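Long-range contacts in cycloserine biosynthesis protein DcsG (Streptomyces lavendulae, PDB 6JIL), which catalyses, as an ATP-grasp ligase, the ATP- and magnesium-dependent cyclisation of O-ureido-D-serine to the antibiotic D-cycloserine: residues F48-F53 and T77-M83; A117-V121 and A155-S159. Numbering follows the deposited sequence.

Interaction 1. Residues F48-F53 and T77-M83; sequences FEAVVF and TRLITPM
A parallel beta-alpha-beta unit is closed here: strand 50-55, helix 63-76 and the weakly bonded strand 78-79, which is the edge strand of the four-stranded parallel sheet within the chain. The register is Ala-50 to Arg-78 (CA-CA 4.5 Å), Val-51 to Leu-79 (5.0 Å) and Val-52 to Ile-80 (5.8 Å), so the backbones splay apart toward the C-terminal end. Val-51 is extended (phi/psi -134/141) and is satisfied on both polar atoms by the second segment: its N donates to Arg-78 O at 2.9 Å, though bent (134°), and its O accepts from Ile-80 N at 3.1 Å, almost straight (174°). The same Arg-78 O lies 3.0 Å from Ala-50 CA in a CA-H...O contact. N-terminal to the bonded pair, Thr-77 (chi1 t) turns OG1 to donate to Phe-48 O at 2.9 Å. Ala-50 and Val-52 bond instead to strand 4-8, through Ala-5 and Val-7, placing 50-55 inside the sheet. On the sheet face of Val-51 and Leu-79, Leu-79 CD2 lies 4.0 Å from Val-51 CB and 3.6 Å from Phe-53 CZ, where Leu-79 touches Val-73 and Phe-53 touches Cys-70 of helix 63-76. On the face of Ala-50 and Arg-78, Ile-80 (m, m) brings CD1 to 3.8 Å from Ala-50 CB and CG1 to 3.3 Å from Val-52 CG2; the extended Arg-78 side chain leads away, its NH1 hydrogen-bonding to Arg-296 O. Ile-80 (phi/psi -58/-41) interrupts the extended backbone. Past it a water bridges the gap, accepting from Phe-53 N at 2.7 Å and hydrogen-bonding Thr-81 OG1 at 3.1 Å.

Interaction 2. Residues A117-V121 and A155-S159; sequences ALAAV and AEPAS
This is a helix-helix contact without any hydrogen bond between its segments, formed by the first turn of helix 117-127 and the first turn of helix 155-167, both within the ATP-grasp region. The short axes approach to 8.6 Å, with 128° between their N-to-C directions, so these turns cross obliquely, nearer antiparallel than parallel. Regular helical angles hold throughout, and the i to i+4 bonds Val-121 N to Ala-117 O (3.1 Å) and Ser-159 N to Ala-155 O (2.7 Å) set each turn. The closest CA atoms, 4.7 Å apart, are those of Leu-118 and Ser-159, consistent with the small residues Ala-117, Ala-155 and Ser-159 facing the other segment. Ser-159 CB lies 3.5 Å from Leu-118 CA, and Ala-117 CB 3.3 Å from Ser-159 O. Leu-118 (chi1 t, chi2 p) extends beside Ser-159, CD1 standing 3.6 Å from Ser-159 OG, 4.0 Å from Glu-156 CA and 4.5 Å from Ala-155 CB. Val-121 (chi1 t), one turn on, sets CG1 3.7 Å from Ala-155 CB and CG2 3.8 Å from Ser-159 CA. The contact buries 266 Å². Farther along helix 155-167, Val-162 continues the packing against Ala-117 and Val-121, while Ala-158 rests on Phe-134 and Val-136, seating helix 155-167 on the sheet that contains strand 133-138. Glu-156 OE2 forms a salt bridge with Arg-160. Ser-159 (chi1 p) donates OG to Glu-156 O at a very short 2.3 Å, so its hydroxyl is satisfied within its own helix; the contact itself rests on van der Waals and apolar packing.

From the N terminus, interaction 1 comes first: strand 50-55 leads through helix 63-76 and returns to strand 78-79, closing a loop of 23 intervening residues at an edge of the parallel sheet. The chain then passes helices 83-89 and 94-100 before interaction 2 opens. Here 33 residues, holding the rest of the first helix and strands 133-138 and 148-151, separate 117-121 from 155-159, and the contact brings the two helices together. The two loops are in series, neither nested nor crossing. Their centres lie 40 Å apart on opposite sides of the chain's centre. Interaction 1 lies within the parallel sheet; interaction 2 joins two helices, one resting on strand 133-138 of the sheet 109-111, 172-176, 133-138, 148-151.

Interaction 1. Residues F48-F53 and T77-M83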
# COMPACT_ATOMS: atom_id res chain seq x y z
N PHE A 48 -17.74 -11.94 14.79
CA PHE A 48 -17.56 -10.50 14.64
C PHE A 48 -18.65 -9.75 13.88
O PHE A 48 -19.31 -10.30 13.00
CB PHE A 48 -16.22 -10.21 13.98
CG PHE A 48 -15.06 -10.87 14.65
CD1 PHE A 48 -14.52 -12.04 14.13
CD2 PHE A 48 -14.52 -10.35 15.81
CE1 PHE A 48 -13.46 -12.67 14.77
CE2 PHE A 48 -13.46 -10.97 16.46
CZ PHE A 48 -12.93 -12.13 15.93
N GLU A 49 -18.82 -8.48 14.24
CA GLU A 49 -19.80 -7.61 13.60
C GLU A 49 -19.17 -7.23 12.27
O GLU A 49 -19.83 -7.16 11.25
CB GLU A 49 -20.00 -6.34 14.44
CG GLU A 49 -21.31 -5.62 14.20
CD GLU A 49 -22.46 -6.22 15.00
OE1 GLU A 49 -23.62 -5.81 14.78
OE2 GLU A 49 -22.19 -7.09 15.85
N ALA A 50 -17.88 -6.97 12.32
CA ALA A 50 -17.12 -6.60 11.14
C ALA A 50 -15.65 -6.95 11.33
O ALA A 50 -15.22 -7.33 12.42
CB ALA A 50 -17.26 -5.11 10.86
N VAL A 51 -14.89 -6.83 10.25
CA VAL A 51 -13.48 -7.13 10.25
C VAL A 51 -12.70 -6.02 9.55
O VAL A 51 -13.17 -5.46 8.57
CB VAL A 51 -13.22 -8.47 9.52
CG1 VAL A 51 -11.74 -8.66 9.28
CG2 VAL A 51 -13.76 -9.63 10.36
N VAL A 52 -11.53 -5.70 10.09
CA VAL A 52 -10.65 -4.69 9.51
C VAL A 52 -9.27 -5.32 9.34
O VAL A 52 -8.72 -5.92 10.28
CB VAL A 52 -10.51 -3.43 10.39
CG1 VAL A 52 -9.36 -2.57 9.88
CG2 VAL A 52 -11.79 -2.63 10.34
N PHE A 53 -8.71 -5.18 8.15
CA PHE A 53 -7.39 -5.72 7.86
C PHE A 53 -6.34 -4.68 8.23
O PHE A 53 -6.21 -3.65 7.57
CB PHE A 53 -7.29 -6.10 6.39
CG PHE A 53 -8.36 -7.05 5.95
CD1 PHE A 53 -9.30 -6.68 5.01
CD2 PHE A 53 -8.40 -8.34 6.46
CE1 PHE A 53 -10.28 -7.58 4.59
CE2 PHE A 53 -9.37 -9.24 6.04
CZ PHE A 53 -10.31 -8.85 5.10
N THR A 77 -19.14 -12.70 7.81
CA THR A 77 -19.22 -11.42 8.51
C THR A 77 -18.92 -10.28 7.55
O THR A 77 -18.45 -10.51 6.44
CB THR A 77 -18.24 -11.33 9.70
OG1 THR A 77 -18.31 -10.03 10.29
CG2 THR A 77 -16.81 -11.59 9.24
N ARG A 78 -19.19 -9.06 8.00
CA ARG A 78 -18.96 -7.87 7.18
C ARG A 78 -17.52 -7.36 7.14
O ARG A 78 -16.88 -7.19 8.18
CB ARG A 78 -19.88 -6.74 7.66
CG ARG A 78 -19.65 -5.43 6.93
CD ARG A 78 -20.24 -4.24 7.67
NE ARG A 78 -19.87 -2.98 7.03
CZ ARG A 78 -20.17 -1.77 7.52
NH1 ARG A 78 -20.85 -1.66 8.65
NH2 ARG A 78 -19.78 -0.68 6.86
N LEU A 79 -17.01 -7.10 5.95
CA LEU A 79 -15.66 -6.57 5.80
C LEU A 79 -15.76 -5.05 5.61
O LEU A 79 -16.49 -4.59 4.74
CB LEU A 79 -14.96 -7.18 4.58
CG LEU A 79 -14.79 -8.69 4.54
CD1 LEU A 79 -14.20 -9.07 3.20
CD2 LEU A 79 -13.88 -9.15 5.68
N ILE A 80 -15.05 -4.28 6.43
CA ILE A 80 -15.08 -2.83 6.30
C ILE A 80 -14.63 -2.48 4.88
O ILE A 80 -15.19 -1.59 4.24
CB ILE A 80 -14.17 -2.13 7.34
CG1 ILE A 80 -14.69 -2.42 8.75
CG2 ILE A 80 -14.16 -0.64 7.09
CD1 ILE A 80 -16.15 -2.05 8.96
N THR A 81 -13.61 -3.17 4.40
CA THR A 81 -13.12 -2.98 3.04
C THR A 81 -13.64 -4.20 2.29
O THR A 81 -13.07 -5.28 2.39
CB THR A 81 -11.58 -2.96 2.96
OG1 THR A 81 -11.04 -4.15 3.55
CG2 THR A 81 -11.02 -1.74 3.69
N PRO A 82 -14.76 -4.05 1.55
CA PRO A 82 -15.36 -5.14 0.78
C PRO A 82 -14.40 -5.74 -0.25
O PRO A 82 -13.47 -5.07 -0.69
CB PRO A 82 -16.58 -4.49 0.14
CG PRO A 82 -16.17 -3.06 0.01
CD PRO A 82 -15.50 -2.79 1.33
N MSE A 83 -14.65 -6.99 -0.63
CA MSE A 83 -13.79 -7.70 -1.57
C MSE A 83 -13.33 -6.94 -2.81
O MSE A 83 -12.14 -6.94 -3.12
CB MSE A 83 -14.44 -9.02 -1.97
CG MSE A 83 -14.48 -10.01 -0.82
SE MSE A 83 -12.70 -10.51 -0.22
CE MSE A 83 -12.26 -9.01 0.89
O HOH W 1 -9.73 -3.58 6.26

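Interaction 2. Residues A117-V121 and A155-S159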
# COMPACT_ATOMS: atom_id res chain seq x y z
N ALA A 117 10.34 -12.18 -20.23
CA ALA A 117 10.97 -11.28 -19.27
C ALA A 117 11.98 -10.30 -19.86
O ALA A 117 11.84 -9.08 -19.68
CB ALA A 117 11.63 -12.09 -18.15
N LEU A 118 12.99 -10.81 -20.57
CA LEU A 118 14.01 -9.93 -21.13
C LEU A 118 13.51 -8.97 -22.20
O LEU A 118 13.95 -7.83 -22.26
CB LEU A 118 15.19 -10.74 -21.68
CG LEU A 118 16.35 -9.88 -22.21
CD1 LEU A 118 16.72 -8.84 -21.16
CD2 LEU A 118 17.54 -10.75 -22.53
N ALA A 119 12.59 -9.42 -23.05
CA ALA A 119 12.05 -8.54 -24.08
C ALA A 119 11.31 -7.41 -23.39
O ALA A 119 11.47 -6.24 -23.75
CB ALA A 119 11.11 -9.30 -25.00
N ALA A 120 10.50 -7.76 -22.39
CA ALA A 120 9.73 -6.77 -21.64
C ALA A 120 10.63 -5.68 -21.06
O ALA A 120 10.28 -4.50 -21.13
CB ALA A 120 8.97 -7.45 -20.51
N VAL A 121 11.77 -6.07 -20.49
CA VAL A 121 12.69 -5.10 -19.92
C VAL A 121 13.30 -4.20 -21.00
O VAL A 121 13.41 -2.99 -20.82
CB VAL A 121 13.83 -5.79 -19.15
CG1 VAL A 121 14.87 -4.77 -18.73
CG2 VAL A 121 13.27 -6.51 -17.92
N ALA A 155 19.91 -4.79 -17.76
CA ALA A 155 18.64 -5.33 -18.19
C ALA A 155 18.54 -6.85 -18.00
O ALA A 155 17.55 -7.35 -17.47
CB ALA A 155 18.40 -4.98 -19.65
N GLU A 156 19.57 -7.58 -18.42
CA GLU A 156 19.56 -9.03 -18.30
C GLU A 156 19.35 -9.47 -16.86
O GLU A 156 18.46 -10.28 -16.58
CB GLU A 156 20.85 -9.62 -18.88
CG GLU A 156 20.80 -11.13 -19.14
CD GLU A 156 21.12 -11.95 -17.91
OE1 GLU A 156 20.96 -13.19 -17.96
OE2 GLU A 156 21.55 -11.36 -16.89
N PRO A 157 20.15 -8.95 -15.92
CA PRO A 157 19.98 -9.35 -14.52
C PRO A 157 18.57 -9.02 -14.02
O PRO A 157 17.93 -9.82 -13.35
CB PRO A 157 21.05 -8.54 -13.80
CG PRO A 157 22.13 -8.44 -14.83
CD PRO A 157 21.35 -8.10 -16.07
N ALA A 158 18.09 -7.83 -14.36
CA ALA A 158 16.76 -7.42 -13.95
C ALA A 158 15.71 -8.33 -14.59
O ALA A 158 14.69 -8.65 -13.97
CB ALA A 158 16.51 -5.96 -14.34
N SER A 159 15.94 -8.76 -15.83
CA SER A 159 14.99 -9.62 -16.51
C SER A 159 14.89 -10.93 -15.74
O SER A 159 13.84 -11.57 -15.73
CB SER A 159 15.42 -9.88 -17.96
OG SER A 159 16.64 -10.61 -18.01